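Long-range contact in kunitz-type serine protease inhibitor homolog calcicludine (Dendroaspis angusticeps, PDB 5YV7), which probably blocks L-type calcium channels as a snake-venom toxin with the Kunitz fold of the BPTI-like protease inhibitors: residues S22-P34 with N45-L58. Sequence-based numbering, arbitrary orientation.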
ATOM      1  N   SER A  22      -6.518  -3.141  -3.792  1.00 37.89           N
ATOM      2  CA  SER A  22      -5.101  -2.934  -3.576  1.00 38.86           C
ATOM      3  C   SER A  22      -4.790  -3.182  -2.105  1.00 39.60           C
ATOM      4  O   SER A  22      -5.680  -3.410  -1.281  1.00 41.45           O
ATOM      5  CB  SER A  22      -4.686  -1.521  -4.015  1.00 35.01           C
ATOM      6  OG  SER A  22      -4.865  -1.335  -5.411  1.00 40.17           O
ATOM      7  N   PHE A  23      -3.514  -3.135  -1.778  1.00 38.35           N
ATOM      8  CA  PHE A  23      -3.069  -3.228  -0.401  1.00 38.15           C
ATOM      9  C   PHE A  23      -2.088  -2.101  -0.130  1.00 39.17           C
ATOM     10  O   PHE A  23      -1.384  -1.636  -1.036  1.00 37.52           O
ATOM     11  CB  PHE A  23      -2.441  -4.589  -0.119  1.00 36.56           C
ATOM     12  CG  PHE A  23      -3.428  -5.712  -0.160  1.00 40.19           C
ATOM     13  CD1 PHE A  23      -3.735  -6.344  -1.363  1.00 42.40           C
ATOM     14  CD2 PHE A  23      -4.086  -6.109   0.991  1.00 39.36           C
ATOM     15  CE1 PHE A  23      -4.671  -7.363  -1.418  1.00 40.73           C
ATOM     16  CE2 PHE A  23      -5.025  -7.135   0.948  1.00 43.86           C
ATOM     17  CZ  PHE A  23      -5.316  -7.764  -0.261  1.00 40.49           C
ATOM     18  N   TYR A  24      -2.094  -1.625   1.112  1.00 36.59           N
ATOM     19  CA  TYR A  24      -1.095  -0.674   1.570  1.00 37.81           C
ATOM     20  C   TYR A  24      -0.615  -1.107   2.942  1.00 38.84           C
ATOM     21  O   TYR A  24      -1.253  -1.913   3.626  1.00 41.09           O
ATOM     22  CB  TYR A  24      -1.626   0.766   1.627  1.00 37.52           C
ATOM     23  CG  TYR A  24      -2.389   1.123   2.894  1.00 37.56           C
ATOM     24  CD1 TYR A  24      -3.685   0.663   3.107  1.00 37.94           C
ATOM     25  CD2 TYR A  24      -1.822   1.940   3.860  1.00 38.09           C
ATOM     26  CE1 TYR A  24      -4.388   1.005   4.250  1.00 36.34           C
ATOM     27  CE2 TYR A  24      -2.518   2.285   5.006  1.00 38.21           C
ATOM     28  CZ  TYR A  24      -3.802   1.816   5.196  1.00 41.41           C
ATOM     29  OH  TYR A  24      -4.499   2.156   6.338  1.00 40.60           O
ATOM     30  N   PHE A  25       0.527  -0.567   3.329  1.00 37.09           N
ATOM     31  CA  PHE A  25       1.134  -0.860   4.615  1.00 40.31           C
ATOM     32  C   PHE A  25       0.769   0.269   5.566  1.00 40.00           C
ATOM     33  O   PHE A  25       1.167   1.418   5.353  1.00 39.59           O
ATOM     34  CB  PHE A  25       2.648  -0.996   4.475  1.00 40.01           C
ATOM     35  CG  PHE A  25       3.306  -1.583   5.669  1.00 37.88           C
ATOM     36  CD1 PHE A  25       2.991  -2.878   6.081  1.00 38.06           C
ATOM     37  CD2 PHE A  25       4.243  -0.854   6.388  1.00 40.28           C
ATOM     38  CE1 PHE A  25       3.601  -3.444   7.195  1.00 38.80           C
ATOM     39  CE2 PHE A  25       4.867  -1.407   7.519  1.00 41.06           C
ATOM     40  CZ  PHE A  25       4.543  -2.709   7.923  1.00 39.51           C
ATOM     41  N   LYS A  26      -0.023  -0.044   6.584  1.00 40.52           N
ATOM     42  CA  LYS A  26      -0.245   0.883   7.688  1.00 40.97           C
ATOM     43  C   LYS A  26       0.908   0.667   8.654  1.00 43.04           C
ATOM     44  O   LYS A  26       0.873  -0.237   9.492  1.00 45.49           O
ATOM     45  CB  LYS A  26      -1.593   0.633   8.347  1.00 43.51           C
ATOM     46  CG  LYS A  26      -1.963   1.660   9.403  1.00 46.16           C
ATOM     47  CD  LYS A  26      -3.424   1.538   9.775  1.00 47.08           C
ATOM     48  CE  LYS A  26      -3.846   2.567  10.809  1.00 45.80           C
ATOM     49  NZ  LYS A  26      -5.150   2.163  11.431  1.00 53.18           N
ATOM     50  N   TRP A  27       1.958   1.489   8.521  1.00 40.54           N
ATOM     51  CA  TRP A  27       3.217   1.190   9.204  1.00 44.36           C
ATOM     52  C   TRP A  27       3.126   1.343  10.716  1.00 48.29           C
ATOM     53  O   TRP A  27       3.922   0.730  11.435  1.00 48.24           O
ATOM     54  CB  TRP A  27       4.350   2.069   8.661  1.00 48.19           C
ATOM     55  CG  TRP A  27       4.386   3.459   9.237  1.00 51.94           C
ATOM     56  CD1 TRP A  27       3.687   4.554   8.792  1.00 54.77           C
ATOM     57  CD2 TRP A  27       5.150   3.904  10.357  1.00 52.73           C
ATOM     58  NE1 TRP A  27       3.973   5.646   9.567  1.00 53.62           N
ATOM     59  CE2 TRP A  27       4.868   5.279  10.537  1.00 56.97           C
ATOM     60  CE3 TRP A  27       6.052   3.280  11.226  1.00 55.11           C
ATOM     61  CZ2 TRP A  27       5.456   6.037  11.550  1.00 54.34           C
ATOM     62  CZ3 TRP A  27       6.633   4.033  12.230  1.00 57.81           C
ATOM     63  CH2 TRP A  27       6.332   5.399  12.385  1.00 56.22           C
ATOM     64  N   THR A  28       2.183   2.143  11.215  1.00 47.29           N
ATOM     65  CA  THR A  28       2.015   2.264  12.655  1.00 47.37           C
ATOM     66  C   THR A  28       1.396   1.018  13.268  1.00 46.27           C
ATOM     67  O   THR A  28       1.534   0.804  14.471  1.00 48.74           O
ATOM     68  CB  THR A  28       1.162   3.483  12.993  1.00 46.00           C
ATOM     69  OG1 THR A  28      -0.121   3.359  12.364  1.00 52.64           O
ATOM     70  CG2 THR A  28       1.853   4.753  12.522  1.00 43.80           C
ATOM     71  N   ALA A  29       0.721   0.196  12.473  1.00 45.97           N
ATOM     72  CA  ALA A  29       0.208  -1.084  12.929  1.00 43.59           C
ATOM     73  C   ALA A  29       1.016  -2.249  12.380  1.00 45.13           C
ATOM     74  O   ALA A  29       0.723  -3.402  12.713  1.00 44.70           O
ATOM     75  CB  ALA A  29      -1.270  -1.238  12.534  1.00 37.60           C
ATOM     76  N   LYS A  30       2.019  -1.973  11.542  1.00 45.08           N
ATOM     77  CA  LYS A  30       2.839  -3.003  10.905  1.00 43.34           C
ATOM     78  C   LYS A  30       1.992  -4.044  10.168  1.00 42.66           C
ATOM     79  O   LYS A  30       2.341  -5.223  10.128  1.00 43.21           O
ATOM     80  CB  LYS A  30       3.758  -3.686  11.924  1.00 41.91           C
ATOM     81  CG  LYS A  30       4.675  -2.728  12.664  1.00 48.28           C
ATOM     82  CD  LYS A  30       5.618  -3.475  13.605  1.00 47.82           C
ATOM     83  CE  LYS A  30       6.521  -2.506  14.349  1.00 48.03           C
ATOM     84  NZ  LYS A  30       7.451  -3.226  15.256  1.00 48.98           N
ATOM     85  N   LYS A  31       0.881  -3.632   9.559  1.00 44.51           N
ATOM     86  CA  LYS A  31       0.043  -4.566   8.820  1.00 44.64           C
ATOM     87  C   LYS A  31      -0.190  -4.093   7.395  1.00 40.76           C
ATOM     88  O   LYS A  31      -0.353  -2.897   7.129  1.00 40.94           O
ATOM     89  CB  LYS A  31      -1.319  -4.791   9.489  1.00 43.99           C
ATOM     90  CG  LYS A  31      -1.232  -5.291  10.905  1.00 51.76           C
ATOM     91  CD  LYS A  31      -2.320  -6.306  11.220  1.00 58.27           C
ATOM     92  CE  LYS A  31      -1.734  -7.525  11.922  1.00 69.22           C
ATOM     93  NZ  LYS A  31      -0.740  -7.114  12.968  1.00 60.34           N
ATOM     94  N   CYS A  32      -0.208  -5.057   6.491  1.00 38.42           N
ATOM     95  CA  CYS A  32      -0.712  -4.843   5.151  1.00 38.52           C
ATOM     96  C   CYS A  32      -2.236  -4.873   5.192  1.00 39.88           C
ATOM     97  O   CYS A  32      -2.826  -5.844   5.669  1.00 40.08           O
ATOM     98  CB  CYS A  32      -0.153  -5.916   4.228  1.00 40.10           C
ATOM     99  SG  CYS A  32       1.606  -5.697   3.976  1.00 39.96           S
ATOM    100  N   LEU A  33      -2.873  -3.807   4.713  1.00 38.17           N
ATOM    101  CA  LEU A  33      -4.317  -3.648   4.777  1.00 37.72           C
ATOM    102  C   LEU A  33      -4.907  -3.391   3.387  1.00 37.83           C
ATOM    103  O   LEU A  33      -4.276  -2.740   2.548  1.00 38.18           O
ATOM    104  CB  LEU A  33      -4.691  -2.494   5.718  1.00 38.30           C
ATOM    105  CG  LEU A  33      -4.293  -2.631   7.192  1.00 41.62           C
ATOM    106  CD1 LEU A  33      -4.786  -1.431   7.979  1.00 39.01           C
ATOM    107  CD2 LEU A  33      -4.858  -3.931   7.799  1.00 35.59           C
ATOM    108  N   PRO A  34      -6.102  -3.904   3.111  1.00 40.02           N
ATOM    109  CA  PRO A  34      -6.727  -3.656   1.806  1.00 39.52           C
ATOM    110  C   PRO A  34      -7.210  -2.220   1.675  1.00 38.31           C
ATOM    111  O   PRO A  34      -7.567  -1.571   2.658  1.00 41.68           O
ATOM    112  CB  PRO A  34      -7.913  -4.633   1.795  1.00 37.90           C
ATOM    113  CG  PRO A  34      -8.277  -4.763   3.237  1.00 38.60           C
ATOM    114  CD  PRO A  34      -6.950  -4.745   3.977  1.00 36.83           C
ATOM    115  N   ASN A  45       2.994   3.480  -1.787  1.00 40.08           N
ATOM    116  CA  ASN A  45       2.459   2.545  -0.799  1.00 37.67           C
ATOM    117  C   ASN A  45       1.200   1.880  -1.355  1.00 36.47           C
ATOM    118  O   ASN A  45       0.081   2.106  -0.903  1.00 39.00           O
ATOM    119  CB  ASN A  45       2.187   3.254   0.523  1.00 37.04           C
ATOM    120  CG  ASN A  45       2.001   2.274   1.671  1.00 42.12           C
ATOM    121  OD1 ASN A  45       2.044   1.059   1.468  1.00 41.67           O
ATOM    122  ND2 ASN A  45       1.789   2.791   2.876  1.00 39.24           N
ATOM    123  N   ARG A  46       1.406   1.039  -2.365  1.00 37.93           N
ATOM    124  CA  ARG A  46       0.300   0.340  -3.013  1.00 39.04           C
ATOM    125  C   ARG A  46       0.819  -0.967  -3.590  1.00 37.63           C
ATOM    126  O   ARG A  46       1.857  -0.989  -4.250  1.00 40.88           O
ATOM    127  CB  ARG A  46      -0.352   1.186  -4.124  1.00 35.55           C
ATOM    128  CG  ARG A  46      -1.460   0.423  -4.876  1.00 37.71           C
ATOM    129  CD  ARG A  46      -2.114   1.240  -5.997  1.00 42.58           C
ATOM    130  NE  ARG A  46      -1.224   1.540  -7.133  1.00 44.72           N
ATOM    131  CZ  ARG A  46      -0.608   2.716  -7.331  1.00 51.88           C
ATOM    132  NH1 ARG A  46      -0.769   3.728  -6.468  1.00 43.48           N
ATOM    133  NH2 ARG A  46       0.179   2.889  -8.397  1.00 51.45           N
ATOM    134  N   PHE A  47       0.099  -2.050  -3.341  1.00 38.36           N
ATOM    135  CA  PHE A  47       0.533  -3.358  -3.799  1.00 39.50           C
ATOM    136  C   PHE A  47      -0.661  -4.120  -4.348  1.00 42.82           C
ATOM    137  O   PHE A  47      -1.794  -3.955  -3.885  1.00 42.13           O
ATOM    138  CB  PHE A  47       1.222  -4.118  -2.661  1.00 39.94           C
ATOM    139  CG  PHE A  47       2.237  -3.293  -1.951  1.00 40.20           C
ATOM    140  CD1 PHE A  47       3.530  -3.190  -2.449  1.00 40.85           C
ATOM    141  CD2 PHE A  47       1.892  -2.565  -0.824  1.00 36.60           C
ATOM    142  CE1 PHE A  47       4.466  -2.399  -1.825  1.00 37.97           C
ATOM    143  CE2 PHE A  47       2.820  -1.774  -0.194  1.00 38.05           C
ATOM    144  CZ  PHE A  47       4.117  -1.690  -0.694  1.00 38.38           C
ATOM    145  N   GLN A  48      -0.400  -4.936  -5.369  1.00 44.49           N
ATOM    146  CA  GLN A  48      -1.481  -5.691  -5.983  1.00 48.09           C
ATOM    147  C   GLN A  48      -1.899  -6.882  -5.129  1.00 46.33           C
ATOM    148  O   GLN A  48      -3.063  -7.285  -5.160  1.00 48.91           O
ATOM    149  CB  GLN A  48      -1.067  -6.141  -7.384  1.00 53.27           C
ATOM    150  CG  GLN A  48      -2.138  -6.939  -8.126  1.00 57.71           C
ATOM    151  CD  GLN A  48      -3.416  -6.144  -8.349  1.00 56.39           C
ATOM    152  OE1 GLN A  48      -3.375  -4.937  -8.591  1.00 63.12           O
ATOM    153  NE2 GLN A  48      -4.558  -6.818  -8.268  1.00 56.91           N
ATOM    154  N   THR A  49      -0.987  -7.445  -4.351  1.00 47.20           N
ATOM    155  CA  THR A  49      -1.314  -8.586  -3.512  1.00 49.19           C
ATOM    156  C   THR A  49      -0.811  -8.331  -2.105  1.00 44.82           C
ATOM    157  O   THR A  49       0.173  -7.610  -1.906  1.00 43.08           O
ATOM    158  CB  THR A  49      -0.689  -9.878  -4.042  1.00 51.55           C
ATOM    159  OG1 THR A  49       0.739  -9.737  -4.051  1.00 52.71           O
ATOM    160  CG2 THR A  49      -1.173 -10.174  -5.459  1.00 42.62           C
ATOM    161  N   ILE A  50      -1.493  -8.930  -1.128  1.00 41.03           N
ATOM    162  CA  ILE A  50      -1.008  -8.819   0.239  1.00 41.58           C
ATOM    163  C   ILE A  50       0.378  -9.449   0.375  1.00 47.25           C
ATOM    164  O   ILE A  50       1.208  -8.980   1.167  1.00 45.69           O
ATOM    165  CB  ILE A  50      -2.020  -9.429   1.224  1.00 44.31           C
ATOM    166  CG1 ILE A  50      -1.730  -8.908   2.635  1.00 42.78           C
ATOM    167  CG2 ILE A  50      -1.987 -10.954   1.162  1.00 41.23           C
ATOM    168  CD1 ILE A  50      -2.709  -9.365   3.692  1.00 41.14           C
ATOM    169  N   GLY A  51       0.668 -10.492  -0.411  1.00 43.85           N
ATOM    170  CA  GLY A  51       1.988 -11.099  -0.351  1.00 42.65           C
ATOM    171  C   GLY A  51       3.091 -10.148  -0.778  1.00 47.77           C
ATOM    172  O   GLY A  51       4.138 -10.058  -0.125  1.00 47.10           O
ATOM    173  N   GLU A  52       2.877  -9.430  -1.884  1.00 43.76           N
ATOM    174  CA  GLU A  52       3.865  -8.457  -2.322  1.00 45.26           C
ATOM    175  C   GLU A  52       4.065  -7.379  -1.266  1.00 44.84           C
ATOM    176  O   GLU A  52       5.198  -6.949  -1.018  1.00 44.57           O
ATOM    177  CB  GLU A  52       3.445  -7.841  -3.656  1.00 44.40           C
ATOM    178  CG  GLU A  52       4.451  -6.862  -4.228  1.00 43.91           C
ATOM    179  CD  GLU A  52       3.836  -5.849  -5.201  1.00 56.03           C
ATOM    180  OE1 GLU A  52       4.512  -4.831  -5.475  1.00 60.74           O
ATOM    181  OE2 GLU A  52       2.700  -6.060  -5.702  1.00 54.14           O
ATOM    182  N   CYS A  53       2.980  -6.958  -0.607  1.00 42.69           N
ATOM    183  CA  CYS A  53       3.104  -5.988   0.478  1.00 43.07           C
ATOM    184  C   CYS A  53       3.939  -6.550   1.632  1.00 44.37           C
ATOM    185  O   CYS A  53       4.832  -5.873   2.158  1.00 42.87           O
ATOM    186  CB  CYS A  53       1.720  -5.564   0.964  1.00 38.44           C
ATOM    187  SG  CYS A  53       1.748  -4.428   2.381  1.00 39.38           S
ATOM    188  N   ARG A  54       3.671  -7.792   2.036  1.00 43.36           N
ATOM    189  CA  ARG A  54       4.421  -8.375   3.142  1.00 42.39           C
ATOM    190  C   ARG A  54       5.879  -8.582   2.771  1.00 42.40           C
ATOM    191  O   ARG A  54       6.770  -8.410   3.610  1.00 43.62           O
ATOM    192  CB  ARG A  54       3.788  -9.693   3.571  1.00 42.10           C
ATOM    193  CG  ARG A  54       2.535  -9.487   4.371  1.00 44.84           C
ATOM    194  CD  ARG A  54       1.660 -10.691   4.310  1.00 41.95           C
ATOM    195  NE  ARG A  54       0.638 -10.633   5.337  1.00 42.31           N
ATOM    196  CZ  ARG A  54      -0.410 -11.450   5.383  1.00 44.06           C
ATOM    197  NH1 ARG A  54      -0.572 -12.387   4.455  1.00 45.03           N
ATOM    198  NH2 ARG A  54      -1.294 -11.332   6.357  1.00 47.39           N
ATOM    199  N   LYS A  55       6.142  -8.947   1.518  1.00 43.03           N
ATOM    200  CA  LYS A  55       7.517  -9.146   1.086  1.00 43.73           C
ATOM    201  C   LYS A  55       8.304  -7.848   1.189  1.00 43.94           C
ATOM    202  O   LYS A  55       9.395  -7.814   1.770  1.00 43.72           O
ATOM    203  CB  LYS A  55       7.545  -9.689  -0.341  1.00 45.46           C
ATOM    204  CG  LYS A  55       8.945  -9.838  -0.916  1.00 45.84           C
ATOM    205  CD  LYS A  55       8.956 -10.807  -2.089  1.00 51.98           C
ATOM    206  CE  LYS A  55       9.609 -10.197  -3.315  1.00 59.48           C
ATOM    207  NZ  LYS A  55      10.322 -11.218  -4.138  1.00 68.08           N
ATOM    208  N   LYS A  56       7.744  -6.757   0.665  1.00 41.98           N
ATOM    209  CA  LYS A  56       8.492  -5.511   0.585  1.00 41.28           C
ATOM    210  C   LYS A  56       8.505  -4.767   1.914  1.00 40.54           C
ATOM    211  O   LYS A  56       9.543  -4.238   2.315  1.00 42.34           O
ATOM    212  CB  LYS A  56       7.915  -4.626  -0.525  1.00 43.46           C
ATOM    213  CG  LYS A  56       8.117  -5.206  -1.922  1.00 44.42           C
ATOM    214  CD  LYS A  56       8.015  -4.149  -3.001  1.00 56.40           C
ATOM    215  CE  LYS A  56       7.472  -4.720  -4.315  1.00 62.80           C
ATOM    216  NZ  LYS A  56       7.056  -3.642  -5.267  1.00 61.20           N
ATOM    217  N   CYS A  57       7.379  -4.723   2.616  1.00 41.48           N
ATOM    218  CA  CYS A  57       7.272  -3.881   3.802  1.00 39.37           C
ATOM    219  C   CYS A  57       7.659  -4.605   5.084  1.00 43.27           C
ATOM    220  O   CYS A  57       8.125  -3.958   6.030  1.00 38.45           O
ATOM    221  CB  CYS A  57       5.846  -3.334   3.928  1.00 36.05           C
ATOM    222  SG  CYS A  57       5.405  -2.273   2.541  1.00 42.11           S
ATOM    223  N   LEU A  58       7.463  -5.925   5.151  1.00 40.13           N
ATOM    224  CA  LEU A  58       7.887  -6.675   6.320  1.00 42.86           C
ATOM    225  C   LEU A  58       9.181  -7.445   6.092  1.00 42.54           C
ATOM    226  O   LEU A  58       9.823  -7.846   7.066  1.00 38.87           O
ATOM    227  CB  LEU A  58       6.777  -7.639   6.762  1.00 40.27           C
ATOM    228  CG  LEU A  58       5.533  -6.947   7.325  1.00 38.25           C
ATOM    229  CD1 LEU A  58       4.415  -7.948   7.602  1.00 37.60           C
ATOM    230  CD2 LEU A  58       5.868  -6.177   8.577  1.00 35.35           C
TER
HETATM  231  O   HOH W   1       0.260  -8.064   7.167  1.00 26.51           O
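N45 ND2 is held by two carbonyl oxygens: it donates to F25 O at 2.9 Å and to E9 O. F25 O lies in the amide plane. OD1 of N45 accepts from F25 N on strand 22-26, and this bond is nearly straight at 171°. Both ends of the buried amide are thus held and its rotation is fixed. With chi1 at -164°, N45 CG points away from its own backbone N, and the amide reaches across to the strand. Next to it, F23 and F47 form a single antiparallel hydrogen-bonded bridge; F23 N to F47 O is 2.8 Å. The F23 ring covers the start of helix 50-58: I50 CB lies over one face, 3.9 Å from the centroid, a CH-pi contact. On F25, C57 CB lies over a ring face, 3.6 Å from the centroid, and L58 CD2 meets CZ obliquely. The C32-C53 disulfide ties strand 31-34 to the helix. A water accepts from C32 N and R54 NE beside it. This is the Kunitz core: the C-terminal helix packs against the two-stranded antiparallel hairpin, roughly antiparallel to strand 31-34 (149°), and the C7-C57 disulfide ties it to the N-terminal segment.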